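Local coordinates for ferritin like protein (Caulobacter vibrioides, PDB 3HL1) that is of unknown detailed function but is a ferritin-like, largely helical protein that probably binds metal, at residues P77-T82 / A105-L110; Y29-Y34 / A312-S317. All blocks are in the same frame, centred on the assembly; numbering follows the deposited sequence. Where two conformers were deposited one is given.

Contact 1 of 2, residues P77-T82 / A105-L110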
# COMPACT_ATOMS: atom_id res chain seq x y z
N PRO A 77 10.12 -3.16 -1.31
CA PRO A 77 10.18 -2.19 -0.23
C PRO A 77 11.14 -2.67 0.87
O PRO A 77 11.43 -3.89 0.98
CB PRO A 77 8.73 -2.18 0.28
CG PRO A 77 7.94 -2.96 -0.67
CD PRO A 77 8.86 -3.93 -1.26
N GLU A 78 11.52 -1.73 1.72
CA GLU A 78 12.34 -1.98 2.86
C GLU A 78 11.60 -1.64 4.13
O GLU A 78 10.76 -0.71 4.14
CB GLU A 78 13.62 -1.18 2.77
CG GLU A 78 14.54 -1.81 1.74
CD GLU A 78 15.90 -1.14 1.70
OE1 GLU A 78 16.02 -0.09 1.08
OE2 GLU A 78 16.84 -1.70 2.28
N TYR A 79 11.98 -2.36 5.19
CA TYR A 79 11.27 -2.37 6.47
C TYR A 79 12.27 -2.21 7.55
O TYR A 79 12.75 -3.21 8.15
CB TYR A 79 10.45 -3.64 6.58
CG TYR A 79 9.41 -3.71 5.52
CD1 TYR A 79 8.26 -2.98 5.61
CD2 TYR A 79 9.59 -4.52 4.40
CE1 TYR A 79 7.31 -3.03 4.60
CE2 TYR A 79 8.67 -4.55 3.37
CZ TYR A 79 7.53 -3.79 3.47
OH TYR A 79 6.57 -3.80 2.50
N VAL A 80 12.59 -0.94 7.85
CA VAL A 80 13.71 -0.63 8.72
C VAL A 80 13.35 0.50 9.64
O VAL A 80 12.78 1.49 9.19
CB VAL A 80 14.98 -0.24 7.91
CG1 VAL A 80 16.18 0.21 8.85
CG2 VAL A 80 15.46 -1.37 6.97
N GLY A 81 13.68 0.37 10.92
CA GLY A 81 13.44 1.47 11.85
C GLY A 81 11.96 1.83 11.93
O GLY A 81 11.08 0.95 12.16
N THR A 82 11.68 3.11 11.79
CA THR A 82 10.30 3.63 11.79
C THR A 82 10.00 4.40 10.48
O THR A 82 9.11 5.24 10.42
CB THR A 82 10.07 4.56 13.01
OG1 THR A 82 11.08 5.58 13.03
CG2 THR A 82 10.13 3.77 14.32
N ALA A 105 8.53 0.15 11.58
CA ALA A 105 8.46 -0.20 10.18
C ALA A 105 8.99 -1.62 9.93
O ALA A 105 8.91 -2.12 8.82
CB ALA A 105 9.21 0.82 9.31
N GLU A 106 9.50 -2.28 10.97
CA GLU A 106 9.98 -3.64 10.84
C GLU A 106 8.83 -4.57 10.80
O GLU A 106 7.83 -4.39 11.48
CB GLU A 106 10.89 -4.02 11.98
CG GLU A 106 12.13 -3.16 12.08
CD GLU A 106 13.00 -3.64 13.25
OE1 GLU A 106 12.95 -4.81 13.65
OE2 GLU A 106 13.74 -2.82 13.77
N LEU A 107 8.99 -5.61 10.00
CA LEU A 107 7.96 -6.61 9.83
C LEU A 107 7.81 -7.48 11.10
O LEU A 107 8.80 -7.73 11.76
CB LEU A 107 8.35 -7.49 8.64
CG LEU A 107 8.43 -6.78 7.30
CD1 LEU A 107 8.91 -7.78 6.21
CD2 LEU A 107 7.12 -6.16 6.86
N GLY A 108 6.58 -7.94 11.40
CA GLY A 108 6.30 -8.76 12.56
C GLY A 108 4.89 -9.32 12.53
O GLY A 108 4.18 -9.16 11.52
N PRO A 109 4.48 -10.01 13.62
CA PRO A 109 3.21 -10.67 13.67
C PRO A 109 2.11 -9.70 14.10
O PRO A 109 2.37 -8.49 14.22
CB PRO A 109 3.43 -11.77 14.72
CG PRO A 109 4.36 -11.14 15.67
CD PRO A 109 5.26 -10.25 14.84
N LEU A 110 0.90 -10.22 14.27
CA LEU A 110 -0.19 -9.43 14.85
C LEU A 110 0.19 -9.18 16.32
O LEU A 110 -0.10 -9.97 17.17
CB LEU A 110 -1.50 -10.18 14.75
CG LEU A 110 -2.66 -9.34 15.32
CD1 LEU A 110 -3.01 -8.19 14.33
CD2 LEU A 110 -3.87 -10.26 15.57
O HOH W 1 11.73 -5.71 8.83
O HOH W 2 15.08 -1.72 11.95
O HOH W 3 11.74 -0.38 15.18
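G81 O is gripped three times, once firmly and twice weakly: by A105 N at 2.7 Å, and by S104 OG and a water. The firm bond meets a carbonyl lone pair, with an N-H...O angle of 151°, and ties together two parts of the long connection, without helix or strand, between helices 42-67 and 112-121 of this ferritin-like chain. G81 takes a positive phi (60°), which in itself suits glycine. A second water joins the two segments: it accepts from G81 N and, 2.5 Å from E106 OE2, donates to that end of a side chain extended beyond CG. A third bridges Y79 O and L107 N, so much of the pairing runs through solvent at this surface contact. Apolar contact comes from Y79, whose CG lies beside the backbone N (chi1 -62°). L107 crosses it obliquely and lays CD2 over the centre of one face, a CH-pi contact 3.6 Å from the ring centroid. The phenol OH is held by W24 O on helix 8-35, which fixes the far end of the ring. A105 O is buried without any polar partner, lying in plane at the ring edge and 3.1 Å from Y79 CB.

Contact 2 of 2, residues Y29-Y34 / A312-S317; sequences YLTVLY and AVPRYS
The C-terminal tail, residues 312-317, lies against the last turns of helix 8-35, where T31 is the main point of attachment. Y316 comes alongside T31, running the opposite way, and its OH donates to T31 OG1 at 2.8 Å; OG1 sits near the plane of the ring, at the edge, 3.2 Å from Y316 CE1. OG1 lies beside its own backbone N and anti to the carbonyl carbon (chi1 -59°), which lets it bond back to P27 O one turn earlier. Because that carbonyl can only accept, T31 OG1 donates its hydrogen bond to P27 O while accepting the one from the phenol. The same torsion sets CG2 anti to the backbone N, alongside the P314 ring, 3.9 Å from both P314 CG and P314 CD. V313 CG1 adds a looser touch to T31 CG2. In the ferritin-like fold the tail thus runs from the end of helix 292-309 back across the chain's first helix, 278 residues away in sequence. W308 NE1 bonds T31 O, while I304 packs on L30, P314 and Y316. From helix 261-283, L269 meets P314, and F273 meets the Y316 ring edge-to-face. R315 points away from the helix and stays exposed; in the conformer given, R315 NH2 makes a purely electrostatic salt bridge with S317 OXT, 3.6 Å away.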
# COMPACT_ATOMS: atom_id res chain seq x y z
N TYR A 29 1.16 -5.71 5.81
CA TYR A 29 -0.11 -6.26 6.16
C TYR A 29 -0.13 -7.77 5.95
O TYR A 29 -0.74 -8.48 6.71
CB TYR A 29 -1.23 -5.64 5.34
CG TYR A 29 -1.57 -4.18 5.60
CD1 TYR A 29 -0.74 -3.35 6.39
CD2 TYR A 29 -2.58 -3.56 4.87
CE1 TYR A 29 -1.04 -2.01 6.58
CE2 TYR A 29 -2.83 -2.19 4.99
CZ TYR A 29 -2.08 -1.42 5.85
OH TYR A 29 -2.34 -0.05 5.95
N LEU A 30 0.46 -8.25 4.87
CA LEU A 30 0.48 -9.68 4.58
C LEU A 30 1.23 -10.45 5.65
O LEU A 30 0.81 -11.56 6.06
CB LEU A 30 1.12 -9.97 3.21
CG LEU A 30 0.25 -9.73 1.95
CD1 LEU A 30 1.13 -9.83 0.65
CD2 LEU A 30 -1.02 -10.66 1.95
N THR A 31 2.36 -9.89 6.07
CA THR A 31 3.20 -10.47 7.13
C THR A 31 2.41 -10.61 8.44
O THR A 31 2.42 -11.68 9.03
CB THR A 31 4.51 -9.69 7.30
OG1 THR A 31 5.19 -9.72 6.04
CG2 THR A 31 5.39 -10.34 8.42
N VAL A 32 1.68 -9.56 8.82
CA VAL A 32 0.74 -9.64 9.98
C VAL A 32 -0.35 -10.66 9.75
O VAL A 32 -0.60 -11.48 10.61
CB VAL A 32 0.12 -8.25 10.30
CG1 VAL A 32 -0.99 -8.33 11.39
CG2 VAL A 32 1.27 -7.30 10.65
N LEU A 33 -1.00 -10.60 8.59
CA LEU A 33 -2.09 -11.52 8.28
C LEU A 33 -1.72 -12.97 8.50
O LEU A 33 -2.36 -13.69 9.24
CB LEU A 33 -2.52 -11.36 6.81
CG LEU A 33 -3.68 -12.17 6.29
CD1 LEU A 33 -5.00 -11.85 7.13
CD2 LEU A 33 -3.85 -12.02 4.74
N TYR A 34 -0.67 -13.41 7.84
CA TYR A 34 -0.33 -14.83 7.86
C TYR A 34 0.27 -15.29 9.18
O TYR A 34 0.30 -16.50 9.44
CB TYR A 34 0.57 -15.20 6.67
CG TYR A 34 -0.21 -15.30 5.39
CD1 TYR A 34 -1.12 -16.32 5.20
CD2 TYR A 34 -0.12 -14.31 4.41
CE1 TYR A 34 -1.88 -16.41 4.04
CE2 TYR A 34 -0.89 -14.38 3.26
CZ TYR A 34 -1.75 -15.44 3.07
OH TYR A 34 -2.49 -15.53 1.94
N ALA A 312 10.33 -18.47 10.88
CA ALA A 312 11.05 -17.38 10.25
C ALA A 312 10.05 -16.25 9.95
O ALA A 312 9.03 -16.47 9.31
CB ALA A 312 11.68 -17.83 8.95
N VAL A 313 10.37 -15.04 10.36
CA VAL A 313 9.56 -13.89 9.98
C VAL A 313 9.72 -13.72 8.47
O VAL A 313 10.85 -13.70 7.95
CB VAL A 313 10.01 -12.59 10.69
CG1 VAL A 313 9.07 -11.44 10.28
CG2 VAL A 313 10.04 -12.80 12.24
N PRO A 314 8.60 -13.57 7.74
CA PRO A 314 8.71 -13.21 6.36
C PRO A 314 9.69 -12.10 6.03
O PRO A 314 9.80 -11.12 6.76
CB PRO A 314 7.28 -12.85 6.00
CG PRO A 314 6.46 -13.78 6.82
CD PRO A 314 7.20 -13.77 8.15
N ARG A 315 10.41 -12.28 4.93
CA ARG A 315 11.40 -11.34 4.40
C ARG A 315 11.13 -11.15 2.89
O ARG A 315 10.82 -12.10 2.23
CB ARG A 315 12.76 -12.00 4.56
CG ARG A 315 13.79 -11.15 5.10
CD ARG A 315 15.06 -11.94 5.26
NE ARG A 315 15.92 -11.81 4.08
CZ ARG A 315 16.97 -10.98 3.97
NH1 ARG A 315 17.34 -10.18 4.97
NH2 ARG A 315 17.68 -10.97 2.83
N TYR A 316 11.30 -9.93 2.34
CA TYR A 316 10.89 -9.69 0.96
C TYR A 316 12.00 -9.23 0.01
O TYR A 316 11.75 -9.02 -1.16
CB TYR A 316 9.69 -8.72 0.93
CG TYR A 316 8.48 -9.31 1.63
CD1 TYR A 316 8.35 -9.26 2.99
CD2 TYR A 316 7.49 -9.96 0.90
CE1 TYR A 316 7.26 -9.85 3.65
CE2 TYR A 316 6.38 -10.49 1.54
CZ TYR A 316 6.27 -10.42 2.90
OH TYR A 316 5.17 -10.98 3.51
N SER A 317 13.18 -9.02 0.55
CA SER A 317 14.36 -8.67 -0.19
C SER A 317 15.59 -9.22 0.53
O SER A 317 15.59 -9.58 1.74
CB SER A 317 14.45 -7.15 -0.35
OG SER A 317 14.77 -6.49 0.88
OXT SER A 317 16.63 -9.31 -0.14

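Overall arrangement
Contacts 1 and 2 are neighbours, displaced to one side of the middle of the molecule, with about 9 Å between their centres. Along the chain, residues 29-34 come first, then 77-82 and 105-110, and finally 312-317, so both segments of contact 1 fall in sequence between the two partners of contact 2. Helix 8-35 serves both: its W24 holds part of the long connection, and its later turns receive the C-terminal tail. Residues 105-110 also touch contact 2 directly, L107 CD1 lying 3.5 Å from P314 O and G108 O 3.5 Å from T31 CG2. The helix-free connection and the tail are therefore packed together against the C-terminal half of helix 8-35.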